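Local coordinates for protein adenylosuccinate lyase (Francisella tularensis subsp. tularensis SCHU S4, PDB 4EEI) that probably cleaves adenylosuccinate to AMP and fumarate, and the succinylated aminoimidazole carboxamide ribotide likewise, in de novo purine biosynthesis, at residues 241-244 / 250-253; 271-276 / 324-329; 33-38 / 42-47. One frame throughout, in Å; residues are numbered along the deposited sequence.

Interaction 1 of 3, residues 241-244 / 250-253; sequences RHLH and EVYE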
loop_
_atom_site.group_PDB
_atom_site.type_symbol
_atom_site.label_atom_id
_atom_site.label_comp_id
_atom_site.label_asym_id
_atom_site.label_seq_id
_atom_site.Cartn_x
_atom_site.Cartn_y
_atom_site.Cartn_z
ATOM N N ARG B 241 -21.704 -1.821 11.983
ATOM C CA ARG B 241 -22.392 -1.012 10.969
ATOM C C ARG B 241 -23.461 -1.810 10.232
ATOM O O ARG B 241 -24.538 -1.287 9.925
ATOM C CB ARG B 241 -21.386 -0.420 9.974
ATOM C CG ARG B 241 -20.517 0.708 10.547
ATOM C CD ARG B 241 -19.318 0.989 9.638
ATOM N NE ARG B 241 -19.727 1.352 8.284
ATOM C CZ ARG B 241 -18.896 1.424 7.250
ATOM N NH1 ARG B 241 -17.608 1.157 7.414
ATOM N NH2 ARG B 241 -19.357 1.747 6.051
ATOM N N HIS B 242 -23.159 -3.070 9.944
ATOM C CA HIS B 242 -24.125 -3.991 9.334
ATOM C C HIS B 242 -25.336 -4.212 10.234
ATOM O O HIS B 242 -26.478 -4.152 9.785
ATOM C CB HIS B 242 -23.480 -5.360 9.098
ATOM C CG HIS B 242 -22.660 -5.448 7.857
ATOM N ND1 HIS B 242 -23.115 -5.024 6.627
ATOM C CD2 HIS B 242 -21.422 -5.970 7.641
ATOM C CE1 HIS B 242 -22.189 -5.262 5.710
ATOM N NE2 HIS B 242 -21.152 -5.827 6.309
ATOM N N LEU B 243 -25.078 -4.497 11.505
ATOM C CA LEU B 243 -26.145 -4.807 12.443
ATOM C C LEU B 243 -26.979 -3.566 12.777
ATOM O O LEU B 243 -28.120 -3.677 13.219
ATOM C CB LEU B 243 -25.565 -5.425 13.724
ATOM C CG LEU B 243 -24.811 -6.752 13.589
ATOM C CD1 LEU B 243 -24.155 -7.087 14.913
ATOM C CD2 LEU B 243 -25.738 -7.885 13.166
ATOM N N HIS B 244 -26.407 -2.387 12.544
ATOM C CA HIS B 244 -27.042 -1.118 12.893
ATOM C C HIS B 244 -27.979 -0.633 11.772
ATOM O O HIS B 244 -28.854 0.190 12.006
ATOM C CB HIS B 244 -25.942 -0.080 13.167
ATOM C CG HIS B 244 -26.392 1.118 13.945
ATOM N ND1 HIS B 244 -27.575 1.778 13.699
ATOM C CD2 HIS B 244 -25.788 1.795 14.953
ATOM C CE1 HIS B 244 -27.691 2.801 14.530
ATOM N NE2 HIS B 244 -26.611 2.837 15.295
ATOM N N GLU B 250 -30.382 -4.629 14.640
ATOM C CA GLU B 250 -30.215 -5.500 15.799
ATOM C C GLU B 250 -29.458 -4.804 16.936
ATOM O O GLU B 250 -29.552 -5.219 18.093
ATOM C CB GLU B 250 -29.541 -6.816 15.374
ATOM C CG GLU B 250 -30.469 -7.701 14.521
ATOM C CD GLU B 250 -29.843 -9.014 14.054
ATOM O OE1 GLU B 250 -28.667 -9.295 14.401
ATOM O OE2 GLU B 250 -30.544 -9.767 13.330
ATOM N N VAL B 251 -28.717 -3.745 16.609
ATOM C CA VAL B 251 -28.055 -2.925 17.630
ATOM C C VAL B 251 -28.152 -1.451 17.252
ATOM O O VAL B 251 -28.451 -1.124 16.107
ATOM C CB VAL B 251 -26.540 -3.246 17.754
ATOM C CG1 VAL B 251 -26.302 -4.734 17.973
ATOM C CG2 VAL B 251 -25.799 -2.782 16.498
ATOM N N TYR B 252 -27.909 -0.562 18.211
ATOM C CA TYR B 252 -27.637 0.832 17.869
ATOM C C TYR B 252 -26.593 1.415 18.812
ATOM O O TYR B 252 -26.483 0.981 19.961
ATOM C CB TYR B 252 -28.909 1.693 17.816
ATOM C CG TYR B 252 -29.694 1.869 19.115
ATOM C CD1 TYR B 252 -30.817 1.090 19.387
ATOM C CD2 TYR B 252 -29.343 2.850 20.041
ATOM C CE1 TYR B 252 -31.553 1.266 20.556
ATOM C CE2 TYR B 252 -30.065 3.029 21.208
ATOM C CZ TYR B 252 -31.168 2.236 21.460
ATOM O OH TYR B 252 -31.886 2.428 22.621
ATOM N N GLU B 253 -25.817 2.378 18.321
ATOM C CA GLU B 253 -24.835 3.055 19.170
ATOM C C GLU B 253 -25.562 3.901 20.199
ATOM O O GLU B 253 -26.484 4.651 19.864
ATOM C CB GLU B 253 -23.865 3.904 18.330
ATOM C CG GLU B 253 -22.883 3.064 17.500
ATOM C CD GLU B 253 -21.920 3.904 16.659
ATOM O OE1 GLU B 253 -21.979 5.155 16.726
ATOM O OE2 GLU B 253 -21.103 3.305 15.925
HETATM O O HOH W 1 -27.037 5.197 17.220
#
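His244 lays one face of its imidazole over the main chain of Tyr252, whose CA stands 3.7 Å from the ring centroid and 25° off its normal, a CH-pi contact made by the backbone rather than by the phenol ring. Val251 O comes over the same face, offset toward the rim. With CG anti to the backbone N (chi1 -161°), the ring reaches along the strand, and a water in its plane lies 3.1 Å from His244 NE2 while donating to Glu253 O at 2.8 Å.

At the other end of the contact, Leu243 O near the end of helix 217-244 receives Glu250 N at 2.8 Å and, weakly, Val251 N at 3.4 Å, so one carbonyl ties the returning chain to the helix. Leu243 CB packs on Val251 CG2 at 3.8 Å.

Farther out, Tyr252 pairs through its backbone with Val335 in the two-stranded antiparallel sheet of 251-252 and 335-336, and Glu250 bonds to Gln337 next to it. Pro271 touches His244 within the chain; Met143 of the third subunit does the same from outside.

Between the two segments the polar contacts are made by backbone groups and one water, while Arg344 and Arg139 meet the charge of Glu250 from outside. Val251 O has no conventional partner in the model, and its CA-H...O approach from His244 CA, at 3.5 Å, gives at most a modest electrostatic compensation.

Interaction 2 of 3, residues 271-276 / 324-329; sequences PISTEN and LRRMKN. With AMP (adenosine monophosphate), chain C.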
loop_
_atom_site.group_PDB
_atom_site.type_symbol
_atom_site.label_atom_id
_atom_site.label_comp_id
_atom_site.label_asym_id
_atom_site.label_seq_id
_atom_site.Cartn_x
_atom_site.Cartn_y
_atom_site.Cartn_z
ATOM N N PRO B 271 -24.648 4.654 12.997
ATOM C CA PRO B 271 -23.365 4.128 13.486
ATOM C C PRO B 271 -22.221 5.090 13.183
ATOM O O PRO B 271 -21.248 4.697 12.545
ATOM C CB PRO B 271 -23.191 2.833 12.679
ATOM C CG PRO B 271 -23.923 3.104 11.381
ATOM C CD PRO B 271 -25.104 3.979 11.767
ATOM N N ILE B 272 -22.329 6.335 13.637
ATOM C CA ILE B 272 -21.311 7.325 13.303
ATOM C C ILE B 272 -19.959 7.012 13.925
ATOM O O ILE B 272 -18.922 7.353 13.359
ATOM C CB ILE B 272 -21.740 8.752 13.688
ATOM C CG1 ILE B 272 -22.200 8.790 15.143
ATOM C CG2 ILE B 272 -22.823 9.256 12.724
ATOM C CD1 ILE B 272 -22.446 10.190 15.670
ATOM N N SER B 273 -19.950 6.357 15.082
ATOM C CA SER B 273 -18.667 6.034 15.725
ATOM C C SER B 273 -17.892 4.962 14.971
ATOM O O SER B 273 -16.695 5.109 14.692
ATOM C CB SER B 273 -18.886 5.614 17.180
ATOM O OG SER B 273 -17.651 5.417 17.828
ATOM N N THR B 274 -18.569 3.877 14.620
ATOM C CA THR B 274 -17.883 2.801 13.916
ATOM C C THR B 274 -17.488 3.232 12.500
ATOM O O THR B 274 -16.534 2.699 11.923
ATOM C CB THR B 274 -18.696 1.493 13.939
ATOM O OG1 THR B 274 -20.065 1.773 13.617
ATOM C CG2 THR B 274 -18.643 0.888 15.340
ATOM N N GLU B 275 -18.204 4.205 11.941
ATOM C CA GLU B 275 -17.794 4.766 10.647
ATOM C C GLU B 275 -16.515 5.590 10.802
ATOM O O GLU B 275 -15.553 5.425 10.044
ATOM C CB GLU B 275 -18.935 5.570 10.005
ATOM C CG GLU B 275 -20.035 4.656 9.470
ATOM C CD GLU B 275 -21.232 5.396 8.895
ATOM O OE1 GLU B 275 -21.142 6.622 8.634
ATOM O OE2 GLU B 275 -22.279 4.736 8.698
ATOM N N ASN B 276 -16.494 6.456 11.807
ATOM C CA ASN B 276 -15.273 7.174 12.172
ATOM C C ASN B 276 -14.084 6.231 12.349
ATOM O O ASN B 276 -12.990 6.489 11.840
ATOM C CB ASN B 276 -15.495 7.994 13.457
ATOM C CG ASN B 276 -14.227 8.712 13.923
ATOM O OD1 ASN B 276 -13.396 8.127 14.615
ATOM N ND2 ASN B 276 -14.081 9.984 13.546
ATOM N N LEU B 324 -8.732 2.975 19.923
ATOM C CA LEU B 324 -8.981 1.908 20.901
ATOM C C LEU B 324 -9.899 2.382 22.020
ATOM O O LEU B 324 -10.728 1.615 22.514
ATOM C CB LEU B 324 -7.674 1.390 21.499
ATOM C CG LEU B 324 -6.737 0.673 20.523
ATOM C CD1 LEU B 324 -5.402 0.437 21.183
ATOM C CD2 LEU B 324 -7.356 -0.660 20.095
ATOM N N ARG B 325 -9.736 3.631 22.450
ATOM C CA ARG B 325 -10.592 4.184 23.505
ATOM C C ARG B 325 -11.996 4.410 23.002
ATOM O O ARG B 325 -12.976 4.135 23.707
ATOM C CB ARG B 325 -10.016 5.498 24.048
ATOM C CG ARG B 325 -8.657 5.341 24.712
ATOM C CD ARG B 325 -8.211 6.610 25.414
ATOM N NE ARG B 325 -6.895 6.421 26.030
ATOM C CZ ARG B 325 -6.197 7.387 26.617
ATOM N NH1 ARG B 325 -6.676 8.621 26.670
ATOM N NH2 ARG B 325 -5.012 7.114 27.144
ATOM N N ARG B 326 -12.115 4.931 21.787
ATOM C CA ARG B 326 -13.455 5.230 21.267
ATOM C C ARG B 326 -14.218 3.937 20.966
ATOM O O ARG B 326 -15.419 3.832 21.251
ATOM C CB ARG B 326 -13.388 6.112 20.017
ATOM C CG ARG B 326 -14.756 6.378 19.403
ATOM C CD ARG B 326 -14.741 7.507 18.377
ATOM N NE ARG B 326 -16.108 7.839 17.965
ATOM C CZ ARG B 326 -16.440 8.914 17.265
ATOM N NH1 ARG B 326 -15.501 9.771 16.886
ATOM N NH2 ARG B 326 -17.715 9.134 16.953
ATOM N N MET B 327 -13.524 2.952 20.404
ATOM C CA MET B 327 -14.157 1.655 20.161
ATOM C C MET B 327 -14.598 0.990 21.461
ATOM O O MET B 327 -15.675 0.410 21.526
ATOM C CB MET B 327 -13.226 0.720 19.393
ATOM C CG MET B 327 -13.865 -0.661 19.147
ATOM S SD MET B 327 -15.324 -0.585 18.062
ATOM C CE MET B 327 -14.517 -0.782 16.471
ATOM N N LYS B 328 -13.774 1.072 22.501
ATOM C CA LYS B 328 -14.172 0.519 23.797
ATOM C C LYS B 328 -15.432 1.187 24.334
ATOM O O LYS B 328 -16.361 0.511 24.802
ATOM C CB LYS B 328 -13.037 0.634 24.820
ATOM C CG LYS B 328 -13.451 0.239 26.246
ATOM C CD LYS B 328 -12.723 1.101 27.262
ATOM C CE LYS B 328 -12.778 0.535 28.672
ATOM N NZ LYS B 328 -14.152 0.442 29.260
ATOM N N ASN B 329 -15.491 2.512 24.259
ATOM C CA ASN B 329 -16.677 3.199 24.765
ATOM C C ASN B 329 -17.904 2.865 23.918
ATOM O O ASN B 329 -19.003 2.721 24.441
ATOM C CB ASN B 329 -16.442 4.708 24.814
ATOM C CG ASN B 329 -15.454 5.113 25.894
ATOM O OD1 ASN B 329 -15.438 4.543 26.992
ATOM N ND2 ASN B 329 -14.628 6.115 25.592
HETATM P P AMP C . -15.832 12.688 12.046
HETATM O O1P AMP C . -14.936 12.993 13.219
HETATM O O2P AMP C . -16.159 11.227 11.882
HETATM O O3P AMP C . -15.427 13.380 10.773
HETATM O "O5'" AMP C . -17.235 13.364 12.441
HETATM C "C5'" AMP C . -18.312 13.415 11.509
HETATM C "C4'" AMP C . -19.327 14.449 11.977
HETATM O "O4'" AMP C . -20.389 14.573 11.029
HETATM C "C3'" AMP C . -19.954 14.035 13.297
HETATM O "O3'" AMP C . -19.992 15.169 14.165
HETATM C "C2'" AMP C . -21.364 13.623 12.941
HETATM O "O2'" AMP C . -22.275 13.958 13.987
HETATM C "C1'" AMP C . -21.649 14.430 11.689
HETATM N N9 AMP C . -22.634 13.751 10.815
HETATM C C8 AMP C . -23.428 12.722 11.158
HETATM N N7 AMP C . -24.214 12.347 10.117
HETATM C C5 AMP C . -23.923 13.153 9.081
HETATM C C6 AMP C . -24.382 13.305 7.683
HETATM N N6 AMP C . -25.338 12.495 7.170
HETATM N N1 AMP C . -23.816 14.278 6.937
HETATM C C2 AMP C . -22.866 15.089 7.434
HETATM N N3 AMP C . -22.401 15.009 8.693
HETATM C C4 AMP C . -22.882 14.078 9.549
#
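Ser273 and Arg326 face each other where the helical stretches 272-276 and 324-329 run nearly antiparallel, at 154°, with their axes 10.1 Å apart. This wide spacing is bridged by the side chain of Arg326, which leaves its helix with CG anti to the backbone N and stays extended as far as NE. There Arg326 NE donates to Ser273 OG at 2.9 Å, the hydroxyl being tilted out of the guanidinium plane. The same hydroxyl is also bonded to Thr330 OG1, one turn farther along the arginine's helix.

The side chains of Asn276 and Arg326 cross at about a right angle, yet their amide and guanidinium planes are only 24° apart and stack. The closest approach is Asn276 CG to Arg326 NH1, 3.4 Å. Tyr322 OH holds NH1 from the arginine's own helix, so bonds at two nitrogens fix the rotation of the group.

Stacked in this way, Asn276 sends ND2 to O2P of AMP at 2.9 Å, in an almost straight bond of 179°, while Ile272 CG2 lies 3.9 Å from C8 of the adenine. The placement of Arg326 is consistent with a second-shell role, positioning the asparagine and probably adding positive potential near the phosphate.

Tyr5 and Arg4 of this chain bind the nucleotide too, as do Ser306 and Arg310 of the second subunit. A site assembled between subunits on the long helices of a tetramer is characteristic of the fumarase/aspartase superfamily.

Interaction 3 of 3, residues 33-38 / 42-47; sequences ALEDRM and GTAAEI. With EDO (1,2-ethanediol), chain Y.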
loop_
_atom_site.group_PDB
_atom_site.type_symbol
_atom_site.label_atom_id
_atom_site.label_comp_id
_atom_site.label_asym_id
_atom_site.label_seq_id
_atom_site.Cartn_x
_atom_site.Cartn_y
_atom_site.Cartn_z
ATOM N N ALA B 33 27.993 6.910 32.092
ATOM C CA ALA B 33 28.816 5.743 31.784
ATOM C C ALA B 33 30.280 6.152 31.635
ATOM O O ALA B 33 31.186 5.498 32.162
ATOM C CB ALA B 33 28.316 5.070 30.509
ATOM N N LEU B 34 30.504 7.252 30.926
ATOM C CA LEU B 34 31.853 7.703 30.632
ATOM C C LEU B 34 32.578 8.221 31.866
ATOM O O LEU B 34 33.773 8.480 31.812
ATOM C CB LEU B 34 31.832 8.754 29.523
ATOM C CG LEU B 34 31.533 8.189 28.133
ATOM C CD1 LEU B 34 31.440 9.292 27.085
ATOM C CD2 LEU B 34 32.596 7.169 27.739
ATOM N N GLU B 35 31.858 8.361 32.972
ATOM C CA GLU B 35 32.479 8.743 34.234
ATOM C C GLU B 35 33.390 7.638 34.764
ATOM O O GLU B 35 34.243 7.881 35.616
ATOM C CB GLU B 35 31.415 9.100 35.273
ATOM C CG GLU B 35 30.875 10.515 35.138
ATOM C CD GLU B 35 29.825 10.844 36.180
ATOM O OE1 GLU B 35 29.769 10.147 37.215
ATOM O OE2 GLU B 35 29.055 11.802 35.964
ATOM N N ASP B 36 33.206 6.426 34.252
ATOM C CA ASP B 36 34.110 5.323 34.555
ATOM C C ASP B 36 35.417 5.453 33.781
ATOM O O ASP B 36 36.353 4.684 33.994
ATOM C CB ASP B 36 33.446 3.982 34.238
ATOM C CG ASP B 36 32.474 3.544 35.314
ATOM O OD1 ASP B 36 32.256 4.314 36.272
ATOM O OD2 ASP B 36 31.928 2.428 35.204
ATOM N N ARG B 37 35.473 6.429 32.883
ATOM C CA ARG B 37 36.694 6.715 32.142
ATOM C C ARG B 37 37.164 8.143 32.389
ATOM O O ARG B 37 37.757 8.437 33.425
ATOM C CB ARG B 37 36.481 6.475 30.647
ATOM C CG ARG B 37 36.000 5.073 30.314
ATOM C CD ARG B 37 36.734 4.509 29.110
ATOM N NE ARG B 37 35.928 4.593 27.896
ATOM C CZ ARG B 37 36.365 5.092 26.745
ATOM N NH1 ARG B 37 35.565 5.130 25.690
ATOM N NH2 ARG B 37 37.604 5.553 26.648
ATOM N N MET B 38 36.898 9.028 31.434
ATOM C CA MET B 38 37.597 10.306 31.364
ATOM C C MET B 38 36.779 11.442 31.974
ATOM O O MET B 38 37.300 12.529 32.217
ATOM C CB MET B 38 37.963 10.640 29.917
ATOM C CG MET B 38 36.789 11.096 29.067
ATOM S SD MET B 38 35.806 9.713 28.459
ATOM C CE MET B 38 36.967 8.942 27.337
ATOM N N GLY B 42 30.306 12.676 38.935
ATOM C CA GLY B 42 29.327 13.669 39.349
ATOM C C GLY B 42 28.834 14.589 38.243
ATOM O O GLY B 42 27.854 15.311 38.430
ATOM N N THR B 43 29.497 14.560 37.089
ATOM C CA THR B 43 29.194 15.499 36.013
ATOM C C THR B 43 27.773 15.330 35.476
ATOM O O THR B 43 27.025 16.301 35.353
ATOM C CB THR B 43 30.206 15.378 34.861
ATOM O OG1 THR B 43 31.526 15.654 35.353
ATOM C CG2 THR B 43 29.871 16.357 33.754
ATOM N N ALA B 44 27.401 14.094 35.157
ATOM C CA ALA B 44 26.061 13.812 34.645
ATOM C C ALA B 44 24.984 14.207 35.659
ATOM O O ALA B 44 23.941 14.750 35.294
ATOM C CB ALA B 44 25.935 12.344 34.273
ATOM N N ALA B 45 25.231 13.936 36.935
ATOM C CA ALA B 45 24.241 14.250 37.962
ATOM C C ALA B 45 24.064 15.761 38.113
ATOM O O ALA B 45 22.962 16.249 38.386
ATOM C CB ALA B 45 24.639 13.625 39.286
ATOM N N GLU B 46 25.163 16.492 37.955
ATOM C CA GLU B 46 25.148 17.951 38.030
ATOM C C GLU B 46 24.262 18.542 36.933
ATOM O O GLU B 46 23.403 19.389 37.192
ATOM C CB GLU B 46 26.574 18.481 37.887
ATOM C CG GLU B 46 26.689 19.991 37.768
ATOM C CD GLU B 46 26.661 20.695 39.113
ATOM O OE1 GLU B 46 26.485 20.007 40.142
ATOM O OE2 GLU B 46 26.820 21.936 39.142
ATOM N N ILE B 47 24.471 18.077 35.705
ATOM C CA ILE B 47 23.715 18.566 34.561
ATOM C C ILE B 47 22.250 18.140 34.663
ATOM O O ILE B 47 21.339 18.924 34.370
ATOM C CB ILE B 47 24.350 18.086 33.240
ATOM C CG1 ILE B 47 25.764 18.664 33.095
ATOM C CG2 ILE B 47 23.482 18.460 32.043
ATOM C CD1 ILE B 47 26.511 18.190 31.844
HETATM C C1 EDO Y . 38.161 5.169 36.422
HETATM O O1 EDO Y . 37.280 6.251 36.752
HETATM C C2 EDO Y . 39.087 5.594 35.288
HETATM O O2 EDO Y . 39.701 6.847 35.620
HETATM O O HOH W 2 27.170 11.844 37.687
#
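The carboxylate of Glu35 is met from above its plane by Gly42, whose N donates to Glu35 OE1 at 3.1 Å from a direction 60° out of that plane. Its other oxygen is approached differently: Ala44 N donates to Glu35 OE2 at 2.9 Å, nearly along the C-O axis. Thr43 N also lies close, 3.0 Å from Glu35 OE2, so the carboxylate sits against the first turn of helix 43-50. A water donates to Glu35 OE2 at 2.6 Å and accepts from Ala45 N at 2.9 Å, extending the reach of the acid by one residue.

The side chain gets there by running straight beyond CG, with chi2 at 180°. Apart from these polar contacts the side chains barely meet, with Ala44 CB 3.6 Å from Glu35 OE2. Grouped backbone N-H donors and the positive end of the helix dipole would probably favour the charged form of Glu35.

Gly42, at the N-cap, has a positive phi of 99° that suits glycine and turns the chain into the helix. Nearby, Thr43 OG1 bonds to Pro40 O, and Asp36 pairs with Lys41 as well as with Lys197 of helix 192-202.

Glu35 thus serves as a capping side chain supplied from just after helix 16-33, outside the N-cap residue itself. It fastens the short connection between helices 16-33 and 43-50, whose apolar faces meet where Ile47 packs on Leu28 and Leu31.

Interactions 1 and 2 are neighbours, their centres 12 Å apart, and Glu253 joins them: its two carboxylate oxygens probably accept from Ser273 N and Thr274 N at the start of helix 272-293. Arg241 of helix 217-244 also packs on Thr274 of helix 272-293, and both contacts touch the third subunit. Interaction 3 stands apart, with its centre about 50 Å from that of interaction 2 and about 61 Å from that of interaction 1, at the surface. Burial and chemistry differ accordingly: backbone bonds and a ring face in the buried interaction 1, side-chain polar bonds and bound nucleotide in the partly buried interaction 2, and a carboxylate at a helix start in interaction 3.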